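Local atomic coordinates of probable molybdenum cofactor guanylyltransferase (Aquifex aeolicus, PDB entry 2E8B), a protein that probably transfers GMP from GTP to the molybdopterin cofactor, with magnesium as its own cofactor, to make the molybdopterin guanine dinucleotide form. Residues A[65-68]-A[69-72]; A[120-124]-A[125-129]. One frame throughout, in Å; residues are numbered along the deposited sequence.

How the contacts relate
Along the chain the two contacts come in series: neither encloses nor crosses the other, and each joins two directly adjoining segments. Contact 1 (65-68 with 69-72) closes a short 3-10 turn in the connection from strand 56-61 to strand 74-76, parallel neighbours in the sheet, and packs on helix 32-51. Contact 2 (120-124 with 125-129) closes the return from helix 112-120 into strand 126-130, which pairs with strands 140-142 and 170-173. The centres of contact 1 and contact 2 are about 29 Å apart, on opposite sides of the chain's centre, and the nearest atoms of contact 1 and contact 2 are about 21 Å apart. Both belong to the single GT-A-like nucleotidyltransferase domain and finish connections at distant parts of its sheet.

Contact 1 (A[65-68]-A[69-72]); sequences EKFS and FLNA
K66 turns its carbonyl oxygen to the ring of F69, with O lying in the ring plane at the edge, 3.4 Å from F69 CE2, a contact within the 3-10 turn, residues 65-70, between strand 56-61 and strand 74-76. The ring comes back to this oxygen because CG of F69 stands between its own backbone N and carbonyl carbon (chi1 74°), which folds the side chain over the preceding backbone. L70 CG lies over one face of the same ring, 3.7 Å above its plane and displaced toward the rim.

F67 follows, buried, its side chain beside those of F69 and L70 and pointing the same way. Its CD1 serves both neighbours, 3.9 Å from F69 CE2 and 3.9 Å from L70 CD1, each approaching obliquely. I43 of helix 32-51 and A61 of strand 56-61 also touch this side chain, which comes within about 3 Å of the side chain of A21, a predicted GTP-binding residue; this places F67 next to the probable nucleotide site. The carbonyl oxygen of F67 accepts from L70 N at 3.1 Å, with an N-H...O angle of 163°, the i to i+3 spacing that defines the 3-10 turn.

S68 repeats this spacing one residue on: N71 N reaches S68 O at 3.0 Å, the donor standing 53° out of the carbonyl plane.

Contact 2 (A[120-124]-A[125-129]); sequences ENFKE and PVSVA
The ring of F122 meets the following strand at its rim: S127 CB lies in the ring plane at the edge, 3.7 Å from F122 CD1. S127 OG approaches obliquely, 3.6 Å from the same CD1. Further round, P125 O stands near the plane at the edge, 4.5 Å from F122 CE1, while V140 of strand 140-142 also touches the side chain.

S127 supplies the polar link. With OG anti to its carbonyl carbon (chi1 -74°), the hydroxyl oxygen projects to the backbone of the loop and accepts from K123 N at 2.8 Å, with an N-H...O angle of 155°. Water 1 donates to the same OG and, at 2.7 Å, to N121 O, so it bridges the residue just past helix 112-120 to the strand.

These bonds close the connection from that helix into strand 126-130 of the α/β domain, and the reversal itself is a type VI turn, 123-126, built on a cis peptide. The evidence is the CA-CA distance of 2.9 Å between E124 and P125; the chain directions before and after the bend differ by 155°. K123 O and V126 O, two acceptors, are brought within 3.4 Å of each other, and the side-chain amide of N170 bonds to E124 O and weakly to both of them.

With an alanine here in place of S127, K123 N would probably be left without its hydroxyl acceptor and the water bridge from N121 O to the strand would be broken. The side chain of S127 is itself backed by N170 and V172 of strand 170-173.

Contact 1 (A[65-68]-A[69-72])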
loop_
_atom_site.group_PDB
_atom_site.type_symbol
_atom_site.label_atom_id
_atom_site.label_comp_id
_atom_site.label_asym_id
_atom_site.label_seq_id
_atom_site.Cartn_x
_atom_site.Cartn_y
_atom_site.Cartn_z
ATOM N N GLU A 65 -8.366 17.172 1.616
ATOM C CA GLU A 65 -8.856 17.652 2.908
ATOM C C GLU A 65 -9.369 16.531 3.807
ATOM O O GLU A 65 -9.346 16.646 5.032
ATOM C CB GLU A 65 -9.951 18.703 2.706
ATOM C CG GLU A 65 -9.408 20.081 2.369
ATOM C CD GLU A 65 -8.489 20.616 3.455
ATOM O OE1 GLU A 65 -8.938 20.715 4.616
ATOM O OE2 GLU A 65 -7.321 20.938 3.147
ATOM N N LYS A 66 -9.824 15.447 3.191
ATOM C CA LYS A 66 -10.338 14.301 3.924
ATOM C C LYS A 66 -9.245 13.675 4.788
ATOM O O LYS A 66 -9.538 12.998 5.771
ATOM C CB LYS A 66 -10.888 13.267 2.935
ATOM C CG LYS A 66 -11.417 11.985 3.561
ATOM C CD LYS A 66 -12.066 11.108 2.497
ATOM C CE LYS A 66 -12.699 9.859 3.089
ATOM N NZ LYS A 66 -11.698 8.920 3.657
ATOM N N PHE A 67 -7.987 13.911 4.422
ATOM C CA PHE A 67 -6.861 13.352 5.165
ATOM C C PHE A 67 -5.908 14.393 5.735
ATOM O O PHE A 67 -4.747 14.099 6.025
ATOM C CB PHE A 67 -6.102 12.362 4.277
ATOM C CG PHE A 67 -6.903 11.148 3.941
ATOM C CD1 PHE A 67 -7.024 10.108 4.856
ATOM C CD2 PHE A 67 -7.611 11.080 2.748
ATOM C CE1 PHE A 67 -7.844 9.019 4.593
ATOM C CE2 PHE A 67 -8.438 9.994 2.473
ATOM C CZ PHE A 67 -8.556 8.961 3.398
ATOM N N SER A 68 -6.405 15.614 5.905
ATOM C CA SER A 68 -5.586 16.678 6.462
ATOM C C SER A 68 -5.196 16.320 7.890
ATOM O O SER A 68 -4.158 16.756 8.383
ATOM C CB SER A 68 -6.358 18.000 6.462
ATOM O OG SER A 68 -6.758 18.359 5.155
ATOM N N PHE A 69 -6.032 15.518 8.547
ATOM C CA PHE A 69 -5.780 15.122 9.929
ATOM C C PHE A 69 -4.510 14.295 10.109
ATOM O O PHE A 69 -4.041 14.113 11.230
ATOM C CB PHE A 69 -6.990 14.362 10.493
ATOM C CG PHE A 69 -7.139 12.957 9.967
ATOM C CD1 PHE A 69 -6.515 11.891 10.609
ATOM C CD2 PHE A 69 -7.914 12.700 8.836
ATOM C CE1 PHE A 69 -6.660 10.587 10.136
ATOM C CE2 PHE A 69 -8.065 11.399 8.353
ATOM C CZ PHE A 69 -7.437 10.339 9.008
ATOM N N LEU A 70 -3.954 13.794 9.008
ATOM C CA LEU A 70 -2.735 12.994 9.073
ATOM C C LEU A 70 -1.476 13.854 9.061
ATOM O O LEU A 70 -0.381 13.356 9.320
ATOM C CB LEU A 70 -2.684 12.002 7.903
ATOM C CG LEU A 70 -3.697 10.857 7.940
ATOM C CD1 LEU A 70 -3.565 10.025 6.671
ATOM C CD2 LEU A 70 -3.453 9.991 9.169
ATOM N N ASN A 71 -1.634 15.142 8.765
ATOM C CA ASN A 71 -0.497 16.060 8.719
ATOM C C ASN A 71 0.546 15.483 7.770
ATOM O O ASN A 71 1.751 15.553 8.030
ATOM C CB ASN A 71 0.119 16.208 10.113
ATOM C CG ASN A 71 1.195 17.277 10.166
ATOM O OD1 ASN A 71 2.074 17.249 11.031
ATOM N ND2 ASN A 71 1.124 18.233 9.251
ATOM N N ALA A 72 0.071 14.915 6.664
ATOM C CA ALA A 72 0.958 14.289 5.693
ATOM C C ALA A 72 0.741 14.742 4.256
ATOM O O ALA A 72 -0.337 15.210 3.889
ATOM C CB ALA A 72 0.801 12.782 5.768
#

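Contact 2 (A[120-124]-A[125-129])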
loop_
_atom_site.group_PDB
_atom_site.type_symbol
_atom_site.label_atom_id
_atom_site.label_comp_id
_atom_site.label_asym_id
_atom_site.label_seq_id
_atom_site.Cartn_x
_atom_site.Cartn_y
_atom_site.Cartn_z
ATOM N N GLU A 120 13.872 -6.619 3.000
ATOM C CA GLU A 120 15.050 -7.481 2.994
ATOM C C GLU A 120 14.963 -8.534 1.896
ATOM O O GLU A 120 15.974 -8.905 1.303
ATOM C CB GLU A 120 15.209 -8.170 4.357
ATOM C CG GLU A 120 16.426 -9.088 4.458
ATOM C CD GLU A 120 16.531 -9.794 5.805
ATOM O OE1 GLU A 120 16.357 -9.126 6.847
ATOM O OE2 GLU A 120 16.808 -11.016 5.822
ATOM N N ASN A 121 13.748 -9.000 1.624
ATOM C CA ASN A 121 13.525 -10.035 0.619
ATOM C C ASN A 121 13.035 -9.529 -0.734
ATOM O O ASN A 121 12.552 -10.313 -1.555
ATOM C CB ASN A 121 12.531 -11.058 1.168
ATOM C CG ASN A 121 13.131 -11.905 2.259
ATOM O OD1 ASN A 121 13.886 -12.836 1.985
ATOM N ND2 ASN A 121 12.819 -11.579 3.509
ATOM N N PHE A 122 13.180 -8.233 -0.983
ATOM C CA PHE A 122 12.729 -7.674 -2.249
ATOM C C PHE A 122 13.497 -8.182 -3.470
ATOM O O PHE A 122 14.720 -8.310 -3.448
ATOM C CB PHE A 122 12.806 -6.144 -2.221
ATOM C CG PHE A 122 12.611 -5.506 -3.568
ATOM C CD1 PHE A 122 11.454 -5.751 -4.307
ATOM C CD2 PHE A 122 13.591 -4.685 -4.116
ATOM C CE1 PHE A 122 11.279 -5.189 -5.576
ATOM C CE2 PHE A 122 13.425 -4.120 -5.380
ATOM C CZ PHE A 122 12.266 -4.373 -6.111
ATOM N N LYS A 123 12.745 -8.467 -4.529
ATOM C CA LYS A 123 13.274 -8.918 -5.814
ATOM C C LYS A 123 12.370 -8.339 -6.904
ATOM O O LYS A 123 11.146 -8.344 -6.772
ATOM C CB LYS A 123 13.270 -10.449 -5.896
ATOM C CG LYS A 123 14.352 -11.096 -5.051
ATOM C CD LYS A 123 14.215 -12.612 -5.012
ATOM C CE LYS A 123 15.410 -13.255 -4.312
ATOM N NZ LYS A 123 16.648 -13.054 -5.117
ATOM N N GLU A 124 12.976 -7.835 -7.973
ATOM C CA GLU A 124 12.226 -7.255 -9.083
ATOM C C GLU A 124 11.355 -8.304 -9.781
ATOM O O GLU A 124 11.662 -9.492 -9.745
ATOM C CB GLU A 124 13.198 -6.631 -10.085
ATOM C CG GLU A 124 13.955 -5.428 -9.534
ATOM C CD GLU A 124 14.974 -4.879 -10.514
ATOM O OE1 GLU A 124 14.585 -4.541 -11.651
ATOM O OE2 GLU A 124 16.164 -4.785 -10.148
ATOM N N PRO A 125 10.256 -7.875 -10.429
ATOM C CA PRO A 125 9.798 -6.489 -10.536
ATOM C C PRO A 125 8.863 -6.082 -9.401
ATOM O O PRO A 125 8.622 -4.897 -9.187
ATOM C CB PRO A 125 9.093 -6.472 -11.887
ATOM C CG PRO A 125 8.430 -7.801 -11.903
ATOM C CD PRO A 125 9.502 -8.737 -11.361
ATOM N N VAL A 126 8.339 -7.076 -8.694
ATOM C CA VAL A 126 7.422 -6.854 -7.577
ATOM C C VAL A 126 7.598 -7.944 -6.531
ATOM O O VAL A 126 7.798 -9.107 -6.864
ATOM C CB VAL A 126 5.950 -6.911 -8.033
ATOM C CG1 VAL A 126 5.030 -6.619 -6.851
ATOM C CG2 VAL A 126 5.712 -5.944 -9.160
ATOM N N SER A 127 7.527 -7.558 -5.262
ATOM C CA SER A 127 7.617 -8.507 -4.160
ATOM C C SER A 127 6.500 -8.120 -3.211
ATOM O O SER A 127 6.465 -6.996 -2.707
ATOM C CB SER A 127 8.969 -8.412 -3.448
ATOM O OG SER A 127 9.991 -8.992 -4.244
ATOM N N VAL A 128 5.572 -9.040 -2.990
ATOM C CA VAL A 128 4.452 -8.764 -2.110
ATOM C C VAL A 128 4.337 -9.799 -1.012
ATOM O O VAL A 128 4.731 -10.958 -1.179
ATOM C CB VAL A 128 3.125 -8.720 -2.890
ATOM C CG1 VAL A 128 3.016 -7.414 -3.665
ATOM C CG2 VAL A 128 3.047 -9.901 -3.834
ATOM N N ALA A 129 3.792 -9.364 0.116
ATOM C CA ALA A 129 3.608 -10.223 1.276
ATOM C C ALA A 129 2.613 -11.347 1.009
ATOM O O ALA A 129 1.600 -11.146 0.347
ATOM C CB ALA A 129 3.140 -9.382 2.465
HETATM O O HOH W 1 10.871 -11.713 -3.068
#